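PDB 2G0D: nisin biosynthesis protein NisC from Lactococcus lactis subsp. lactis, which catalyses the zinc-dependent cyclisation that forms the thioether rings of the lantibiotic nisin during its biosynthesis. Local coordinates for residues R6-E9 against K10-Q14. Residues are numbered along the deposited sequence; the frame is centred on the assembly and turned at random.
Sequences RNVE and KIIAQ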
# COMPACT_ATOMS: atom_id res chain seq x y z
N ARG A 6 4.78 3.01 -26.73
CA ARG A 6 5.03 4.45 -26.92
C ARG A 6 5.17 5.23 -25.60
O ARG A 6 6.11 6.01 -25.40
CB ARG A 6 3.92 5.07 -27.74
CG ARG A 6 4.20 6.52 -28.17
CD ARG A 6 3.23 6.98 -29.24
NE ARG A 6 1.89 7.18 -28.69
CZ ARG A 6 0.90 6.30 -28.80
NH1 ARG A 6 1.08 5.15 -29.45
NH2 ARG A 6 -0.28 6.57 -28.25
N ASN A 7 4.22 5.03 -24.70
CA ASN A 7 4.27 5.68 -23.40
C ASN A 7 5.47 5.30 -22.53
O ASN A 7 6.06 6.16 -21.87
CB ASN A 7 2.94 5.47 -22.68
CG ASN A 7 1.88 6.40 -23.20
OD1 ASN A 7 1.83 7.56 -22.79
ND2 ASN A 7 1.07 5.92 -24.16
N VAL A 8 5.83 4.02 -22.54
CA VAL A 8 6.97 3.57 -21.77
C VAL A 8 8.24 4.28 -22.28
O VAL A 8 9.05 4.78 -21.50
CB VAL A 8 7.10 2.06 -21.82
CG1 VAL A 8 8.43 1.61 -21.21
CG2 VAL A 8 5.93 1.41 -21.08
N GLU A 9 8.36 4.33 -23.61
CA GLU A 9 9.51 4.95 -24.26
C GLU A 9 9.71 6.40 -23.84
O GLU A 9 10.83 6.81 -23.57
CB GLU A 9 9.40 4.82 -25.79
CG GLU A 9 9.83 3.43 -26.28
CD GLU A 9 9.44 3.14 -27.73
OE1 GLU A 9 8.83 4.01 -28.39
OE2 GLU A 9 9.75 2.02 -28.22
N LYS A 10 8.62 7.15 -23.76
CA LYS A 10 8.71 8.53 -23.32
C LYS A 10 9.12 8.61 -21.85
O LYS A 10 9.93 9.48 -21.49
CB LYS A 10 7.44 9.34 -23.66
CG LYS A 10 6.42 9.55 -22.54
CD LYS A 10 5.25 10.48 -23.01
CE LYS A 10 5.46 11.95 -22.58
NZ LYS A 10 4.30 12.85 -22.96
N ILE A 11 8.60 7.69 -21.02
CA ILE A 11 8.96 7.65 -19.60
C ILE A 11 10.45 7.36 -19.45
O ILE A 11 11.13 7.98 -18.63
CB ILE A 11 8.13 6.61 -18.78
CG1 ILE A 11 6.64 6.98 -18.75
CG2 ILE A 11 8.66 6.50 -17.34
CD1 ILE A 11 5.72 5.80 -18.39
N ILE A 12 10.95 6.42 -20.25
CA ILE A 12 12.37 6.12 -20.21
C ILE A 12 13.22 7.35 -20.59
O ILE A 12 14.20 7.64 -19.91
CB ILE A 12 12.75 4.91 -21.12
CG1 ILE A 12 12.09 3.62 -20.61
CG2 ILE A 12 14.29 4.74 -21.15
CD1 ILE A 12 12.02 2.51 -21.66
N ALA A 13 12.81 8.07 -21.64
CA ALA A 13 13.47 9.32 -22.07
C ALA A 13 13.50 10.40 -20.96
O ALA A 13 14.49 11.11 -20.80
CB ALA A 13 12.81 9.88 -23.34
N GLN A 14 12.41 10.51 -20.21
CA GLN A 14 12.35 11.44 -19.09
C GLN A 14 13.37 11.05 -18.01
O GLN A 14 14.09 11.92 -17.47
CB GLN A 14 10.92 11.49 -18.51
CG GLN A 14 9.91 12.08 -19.50
CD GLN A 14 8.50 12.19 -18.94
OE1 GLN A 14 8.27 12.87 -17.93
NE2 GLN A 14 7.54 11.54 -19.60
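Val-8 and Ile-12 meet one turn apart on the N-terminal helix 3-20 of this alpha-toroid protein, at the periphery of the chain, an i to i+4 contact within a single amphipathic helix. CG1 of Val-8 touches CD1 of Ile-12 at 3.7 Å, the two side chains crossing at a slant. In Val-8 this methyl lies opposite the backbone N (chi1 170°), which sends it on down the helix to meet the isoleucine. Ile-12 also lays its CG1 against the carbonyl O of Val-8, 3.4 Å away, and Ile-11 does the same one residue earlier, its CG1 resting 3.3 Å from Asn-7 O. Each isoleucine therefore has a CG1 beside the same carbonyl oxygen that its own amide bonds. Four successive i+4 to i backbone hydrogen bonds run along residues 6 to 13; the shortest, Ile-12 N to Val-8 O at 2.8 Å, is also the most nearly linear at the acceptor (165°). The polar amide of Asn-7 is held by its own helix, ND2 bonding to Asn-3 O. Lys-10 and Glu-9 belong to the exposed side, whereas the buried residues turn toward the neighbouring helices: Val-8 and Ile-12 meet Leu-44 of helix 37-45 and Tyr-56 of helix 53-74, while Ile-11 reaches Ile-40 of helix 37-45 and Ile-376 and Ile-380 of helix 376-387.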